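Local coordinates for protein single-stranded-DNA-specific exonuclease RecJ (Thermus thermophilus, PDB 2ZXR) that degrades single-stranded DNA exonucleolytically in the 5' to 3' direction, using divalent metal ions, and has no detectable activity on single-stranded RNA, at residues L251-V255 with R267-I272; K283-L287 with L299-L303. All blocks are in the same frame, centred on the assembly; numbering follows the deposited sequence.

Interaction 1. Residues L251-V255 with R267-I272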
ATOM      1  N   LEU A 251      23.115   9.448   7.433  1.00 21.52           N
ATOM      2  CA  LEU A 251      21.748   9.576   7.938  1.00 21.68           C
ATOM      3  C   LEU A 251      21.139   8.169   7.973  1.00 22.07           C
ATOM      4  O   LEU A 251      20.495   7.785   8.955  1.00 21.50           O
ATOM      5  CB  LEU A 251      20.913  10.489   7.043  1.00 21.18           C
ATOM      6  CG  LEU A 251      19.434  10.672   7.396  1.00 22.25           C
ATOM      7  CD1 LEU A 251      19.260  11.091   8.878  1.00 23.04           C
ATOM      8  CD2 LEU A 251      18.863  11.758   6.468  1.00 20.74           C
ATOM      9  N   ALA A 252      21.367   7.397   6.907  1.00 21.40           N
ATOM     10  CA  ALA A 252      20.843   6.030   6.823  1.00 21.56           C
ATOM     11  C   ALA A 252      21.351   5.157   7.987  1.00 21.85           C
ATOM     12  O   ALA A 252      20.568   4.467   8.637  1.00 21.84           O
ATOM     13  CB  ALA A 252      21.223   5.411   5.498  1.00 19.72           C
ATOM     14  N   GLU A 253      22.652   5.174   8.249  1.00 22.87           N
ATOM     15  CA  GLU A 253      23.178   4.358   9.353  1.00 24.61           C
ATOM     16  C   GLU A 253      22.612   4.810  10.699  1.00 24.29           C
ATOM     17  O   GLU A 253      22.275   3.975  11.537  1.00 24.80           O
ATOM     18  CB  GLU A 253      24.694   4.429   9.398  1.00 24.00           C
ATOM     19  CG  GLU A 253      25.332   3.967   8.112  1.00 28.25           C
ATOM     20  CD  GLU A 253      26.846   4.084   8.118  1.00 29.00           C
ATOM     21  OE1 GLU A 253      27.386   4.805   8.988  1.00 28.75           O
ATOM     22  OE2 GLU A 253      27.485   3.457   7.240  1.00 29.58           O
ATOM     23  N   ALA A 254      22.481   6.120  10.885  1.00 23.20           N
ATOM     24  CA  ALA A 254      21.949   6.674  12.136  1.00 24.34           C
ATOM     25  C   ALA A 254      20.604   6.059  12.470  1.00 25.35           C
ATOM     26  O   ALA A 254      20.306   5.814  13.641  1.00 26.13           O
ATOM     27  CB  ALA A 254      21.792   8.221  12.045  1.00 22.08           C
ATOM     28  N   VAL A 255      19.784   5.820  11.454  1.00 24.60           N
ATOM     29  CA  VAL A 255      18.473   5.248  11.713  1.00 25.31           C
ATOM     30  C   VAL A 255      18.411   3.728  11.584  1.00 25.07           C
ATOM     31  O   VAL A 255      17.333   3.148  11.632  1.00 26.65           O
ATOM     32  CB  VAL A 255      17.392   5.897  10.827  1.00 24.78           C
ATOM     33  CG1 VAL A 255      17.455   7.409  10.989  1.00 25.46           C
ATOM     34  CG2 VAL A 255      17.593   5.514   9.376  1.00 24.63           C
ATOM     35  N   ARG A 267      11.855   6.670   8.438  1.00 20.78           N
ATOM     36  CA  ARG A 267      12.985   7.141   9.241  1.00 21.28           C
ATOM     37  C   ARG A 267      13.870   8.177   8.578  1.00 19.86           C
ATOM     38  O   ARG A 267      14.256   9.175   9.198  1.00 20.46           O
ATOM     39  CB  ARG A 267      13.825   5.940   9.699  1.00 23.02           C
ATOM     40  CG  ARG A 267      13.008   4.997  10.573  1.00 26.06           C
ATOM     41  CD  ARG A 267      13.752   3.735  11.009  1.00 29.34           C
ATOM     42  NE  ARG A 267      13.016   3.151  12.129  1.00 32.32           N
ATOM     43  CZ  ARG A 267      12.934   1.855  12.394  1.00 34.10           C
ATOM     44  NH1 ARG A 267      13.548   0.963  11.610  1.00 34.97           N
ATOM     45  NH2 ARG A 267      12.237   1.453  13.450  1.00 34.34           N
ATOM     46  N   ILE A 268      14.175   7.969   7.315  1.00 19.04           N
ATOM     47  CA  ILE A 268      15.033   8.904   6.627  1.00 19.34           C
ATOM     48  C   ILE A 268      14.316  10.164   6.141  1.00 19.80           C
ATOM     49  O   ILE A 268      14.684  11.277   6.516  1.00 21.12           O
ATOM     50  CB  ILE A 268      15.755   8.206   5.461  1.00 18.42           C
ATOM     51  CG1 ILE A 268      16.638   7.080   6.028  1.00 19.28           C
ATOM     52  CG2 ILE A 268      16.590   9.210   4.671  1.00 16.83           C
ATOM     53  CD1 ILE A 268      17.470   6.312   4.975  1.00 20.37           C
ATOM     54  N   ALA A 269      13.289   9.998   5.326  1.00 20.11           N
ATOM     55  CA  ALA A 269      12.585  11.144   4.796  1.00 21.06           C
ATOM     56  C   ALA A 269      12.001  12.061   5.869  1.00 20.58           C
ATOM     57  O   ALA A 269      12.043  13.274   5.723  1.00 21.57           O
ATOM     58  CB  ALA A 269      11.493  10.691   3.834  1.00 20.86           C
ATOM     59  N   PRO A 270      11.410  11.497   6.938  1.00 21.70           N
ATOM     60  CA  PRO A 270      10.857  12.387   7.967  1.00 22.05           C
ATOM     61  C   PRO A 270      11.902  13.314   8.581  1.00 22.62           C
ATOM     62  O   PRO A 270      11.577  14.454   8.934  1.00 23.56           O
ATOM     63  CB  PRO A 270      10.261  11.420   8.990  1.00 21.63           C
ATOM     64  CG  PRO A 270       9.802  10.288   8.104  1.00 23.28           C
ATOM     65  CD  PRO A 270      10.995  10.104   7.176  1.00 21.15           C
ATOM     66  N   ARG A 271      13.143  12.848   8.727  1.00 22.79           N
ATOM     67  CA  ARG A 271      14.192  13.708   9.307  1.00 23.59           C
ATOM     68  C   ARG A 271      14.480  14.890   8.370  1.00 22.85           C
ATOM     69  O   ARG A 271      14.644  16.034   8.801  1.00 20.68           O
ATOM     70  CB  ARG A 271      15.495  12.953   9.505  1.00 25.93           C
ATOM     71  CG  ARG A 271      15.769  12.498  10.902  1.00 29.98           C
ATOM     72  CD  ARG A 271      15.062  11.218  11.211  1.00 32.57           C
ATOM     73  NE  ARG A 271      15.525  10.644  12.471  1.00 33.96           N
ATOM     74  CZ  ARG A 271      15.004   9.551  13.012  1.00 33.20           C
ATOM     75  NH1 ARG A 271      14.024   8.921  12.399  1.00 33.08           N
ATOM     76  NH2 ARG A 271      15.425   9.120  14.184  1.00 34.14           N
ATOM     77  N   ILE A 272      14.548  14.585   7.083  1.00 20.68           N
ATOM     78  CA  ILE A 272      14.794  15.590   6.082  1.00 20.56           C
ATOM     79  C   ILE A 272      13.597  16.544   6.014  1.00 21.28           C
ATOM     80  O   ILE A 272      13.773  17.770   5.958  1.00 20.44           O
ATOM     81  CB  ILE A 272      14.990  14.923   4.681  1.00 20.92           C
ATOM     82  CG1 ILE A 272      16.280  14.100   4.675  1.00 20.08           C
ATOM     83  CG2 ILE A 272      15.004  15.988   3.595  1.00 19.09           C
ATOM     84  CD1 ILE A 272      16.513  13.308   3.400  1.00 21.54           C
TER

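Interaction 2. Residues K283-L287 with L299-L303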
ATOM      1  N   LYS A 283      19.846  23.207   6.171  1.00 26.28           N
ATOM      2  CA  LYS A 283      20.520  22.172   6.941  1.00 24.53           C
ATOM      3  C   LYS A 283      20.437  20.826   6.236  1.00 23.57           C
ATOM      4  O   LYS A 283      21.444  20.099   6.120  1.00 21.24           O
ATOM      5  CB  LYS A 283      19.875  22.036   8.318  1.00 27.00           C
ATOM      6  CG  LYS A 283      20.648  22.643   9.482  1.00 29.35           C
ATOM      7  CD  LYS A 283      20.945  24.083   9.273  1.00 31.06           C
ATOM      8  CE  LYS A 283      21.619  24.669  10.516  1.00 33.09           C
ATOM      9  NZ  LYS A 283      20.793  24.468  11.743  1.00 32.37           N
ATOM     10  N   ALA A 284      19.230  20.476   5.792  1.00 22.16           N
ATOM     11  CA  ALA A 284      19.050  19.190   5.111  1.00 22.06           C
ATOM     12  C   ALA A 284      19.788  19.211   3.776  1.00 21.65           C
ATOM     13  O   ALA A 284      20.521  18.272   3.455  1.00 21.58           O
ATOM     14  CB  ALA A 284      17.551  18.886   4.892  1.00 20.40           C
ATOM     15  N   LEU A 285      19.602  20.284   3.005  1.00 20.90           N
ATOM     16  CA  LEU A 285      20.266  20.363   1.719  1.00 21.31           C
ATOM     17  C   LEU A 285      21.774  20.218   1.907  1.00 21.66           C
ATOM     18  O   LEU A 285      22.415  19.430   1.212  1.00 20.84           O
ATOM     19  CB  LEU A 285      19.950  21.679   0.998  1.00 21.19           C
ATOM     20  CG  LEU A 285      20.623  21.840  -0.378  1.00 21.97           C
ATOM     21  CD1 LEU A 285      20.224  20.696  -1.305  1.00 21.80           C
ATOM     22  CD2 LEU A 285      20.217  23.175  -1.001  1.00 22.16           C
ATOM     23  N   ARG A 286      22.339  20.949   2.861  1.00 21.58           N
ATOM     24  CA  ARG A 286      23.786  20.868   3.083  1.00 22.30           C
ATOM     25  C   ARG A 286      24.219  19.438   3.444  1.00 21.96           C
ATOM     26  O   ARG A 286      25.279  18.978   3.028  1.00 21.42           O
ATOM     27  CB  ARG A 286      24.209  21.868   4.186  1.00 23.34           C
ATOM     28  CG  ARG A 286      25.705  21.928   4.509  1.00 23.74           C
ATOM     29  CD  ARG A 286      26.570  22.312   3.275  1.00 27.44           C
ATOM     30  NE  ARG A 286      27.993  22.134   3.577  1.00 29.41           N
ATOM     31  CZ  ARG A 286      28.986  22.071   2.685  1.00 30.74           C
ATOM     32  NH1 ARG A 286      28.757  22.181   1.379  1.00 30.76           N
ATOM     33  NH2 ARG A 286      30.224  21.849   3.111  1.00 30.21           N
ATOM     34  N   LEU A 287      23.391  18.722   4.197  1.00 21.42           N
ATOM     35  CA  LEU A 287      23.760  17.378   4.566  1.00 21.44           C
ATOM     36  C   LEU A 287      23.952  16.543   3.298  1.00 20.93           C
ATOM     37  O   LEU A 287      24.840  15.701   3.240  1.00 21.70           O
ATOM     38  CB  LEU A 287      22.680  16.743   5.462  1.00 21.20           C
ATOM     39  CG  LEU A 287      22.879  15.239   5.765  1.00 22.39           C
ATOM     40  CD1 LEU A 287      24.079  15.028   6.708  1.00 20.08           C
ATOM     41  CD2 LEU A 287      21.611  14.660   6.380  1.00 21.04           C
ATOM     42  N   LEU A 299      25.506  17.558  11.083  1.00 24.14           N
ATOM     43  CA  LEU A 299      24.201  17.866  10.491  1.00 24.30           C
ATOM     44  C   LEU A 299      23.183  16.768  10.770  1.00 24.16           C
ATOM     45  O   LEU A 299      22.009  17.051  10.962  1.00 23.99           O
ATOM     46  CB  LEU A 299      24.325  18.107   8.969  1.00 23.55           C
ATOM     47  CG  LEU A 299      25.054  19.418   8.607  1.00 24.97           C
ATOM     48  CD1 LEU A 299      25.435  19.421   7.120  1.00 24.14           C
ATOM     49  CD2 LEU A 299      24.171  20.625   8.942  1.00 22.93           C
ATOM     50  N   VAL A 300      23.621  15.511  10.768  1.00 23.99           N
ATOM     51  CA  VAL A 300      22.715  14.414  11.073  1.00 24.22           C
ATOM     52  C   VAL A 300      22.205  14.674  12.506  1.00 24.79           C
ATOM     53  O   VAL A 300      21.015  14.550  12.786  1.00 24.15           O
ATOM     54  CB  VAL A 300      23.439  13.034  10.954  1.00 24.01           C
ATOM     55  CG1 VAL A 300      22.617  11.933  11.634  1.00 21.82           C
ATOM     56  CG2 VAL A 300      23.616  12.681   9.446  1.00 22.22           C
ATOM     57  N   GLY A 301      23.105  15.065  13.403  1.00 25.24           N
ATOM     58  CA  GLY A 301      22.682  15.372  14.764  1.00 26.03           C
ATOM     59  C   GLY A 301      21.627  16.471  14.739  1.00 26.87           C
ATOM     60  O   GLY A 301      20.609  16.417  15.439  1.00 26.72           O
ATOM     61  N   GLU A 302      21.859  17.483  13.913  1.00 27.11           N
ATOM     62  CA  GLU A 302      20.905  18.582  13.787  1.00 28.51           C
ATOM     63  C   GLU A 302      19.530  18.088  13.251  1.00 26.65           C
ATOM     64  O   GLU A 302      18.482  18.455  13.774  1.00 25.44           O
ATOM     65  CB  GLU A 302      21.482  19.647  12.850  1.00 31.79           C
ATOM     66  CG  GLU A 302      20.865  21.004  12.978  1.00 37.87           C
ATOM     67  CD  GLU A 302      21.520  21.822  14.083  1.00 40.95           C
ATOM     68  OE1 GLU A 302      21.556  21.350  15.246  1.00 43.05           O
ATOM     69  OE2 GLU A 302      22.007  22.935  13.784  1.00 42.93           O
ATOM     70  N   LEU A 303      19.527  17.277  12.199  1.00 26.04           N
ATOM     71  CA  LEU A 303      18.246  16.783  11.682  1.00 25.81           C
ATOM     72  C   LEU A 303      17.542  15.969  12.779  1.00 25.05           C
ATOM     73  O   LEU A 303      16.319  16.017  12.885  1.00 24.60           O
ATOM     74  CB  LEU A 303      18.406  15.898  10.439  1.00 25.27           C
ATOM     75  CG  LEU A 303      18.952  16.404   9.097  1.00 27.58           C
ATOM     76  CD1 LEU A 303      18.335  15.570   7.981  1.00 24.35           C
ATOM     77  CD2 LEU A 303      18.635  17.888   8.883  1.00 26.43           C
TER

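Interaction 1. Residues L251-V255 with R267-I272
Arg267 meets Val255, the first residue past the end of helix 246-254, through the base of its side chain: its CB lies 3.7 Å from Val255 CB, and the two side chains run past each other in opposite directions. The rest of the arginine is extended from CG to NE, which carries CD beside the carbonyl oxygen of Val255 and the guanidinium on to the protein surface. Ile268 follows with both branches in use. On the longer one, CG1 takes Val255 CG2 at 3.8 Å, the two side chains crossing at about a right angle, and CD1 rests on CA and CB of Ala252; on the other, CG2 faces Leu251 CD2 at 3.9 Å. This is helix-helix packing within the run of helices from 187-201 to 293-321, with helix 261-277 kinked at Pro270, where the proline nitrogen has no bond to the preceding turn. One turn after Arg267, Arg271 bends at chi2 (82°), folding its guanidinium back over Val255, whose CG1 stands 3.8 Å above the centre of the plane. A bond from Arg271 NH1 to Arg267 O (3.2 Å, N-H...O angle 138°) ties the guanidinium back to its own helix, though with the oxygen 28° out of the guanidinium plane. At Ile272 the contact reaches the buried side, where CG1 packs 3.9 Å from Leu251 CD2 and the same side chain touches Ala83 and Leu86 of helix 83-98.

Interaction 2. Residues K283-L287 with L299-L303
Leu287 inserts its two methyl branches among three residues of segment 299-303. With CG anti to the backbone N (chi1 172°), its CD1 reaches Val300 CG2 at 3.6 Å and also lies against Leu299 CB, while CD2 turns to Leu303 CD1 at 3.8 Å. Leu299 answers from the opposite helix. Its fork straddles backbone and side chain of the first helix: CD1 lies 3.6 Å from Arg286 CG and equally near the backbone N of Leu287, whereas CD2 faces the carbonyl oxygen of Lys283. The two segments belong to consecutive helices, 281-289 and 293-321, that form a helical hairpin; their local axes approach to 9.7 Å and run 145° apart in direction. Near Ala284, whose CB points away, Leu303 lays CD2 4.0 Å from Ala284 CA, a methyl group against backbone. The polar side of the contact is made by Lys283, bent at chi2 and chi4, and Glu302, bent at chi2, whose side chains cross obliquely. NZ of Lys283 forms a salt bridge of 2.8 Å with OE2 of Glu302, arriving on the anti side and 28° out of the carboxylate plane. Each charge is also in a salt bridge outside the two segments, the lysine with Glu280 and the other carboxylate oxygen with Arg305; Arg286 directs its NE to Glu295.

In the fold
Interactions 1 and 2 follow one another along the chain, their centres 10 Å apart, and share a packed interior to which helices 246-254, 261-277, 281-289 and 293-321 all contribute. Leu251 of the first contact joins them at two points: its CD2 is 4.0 Å from Leu287 CD2, and its backbone N is 3.8 Å from Val300 CG2. A further seam brings Arg271 O within 3.8 Å of Leu303 CD1. Both contacts also lean on helix 83-98 near the metal site, through Ile272 and Ala284. The Ile272 side chain is about 7 Å from that of the manganese ligand Asp82 and about 12 Å from the bound magnesium ion; that of Ala284 is about 8 Å from the side chain of Asp80.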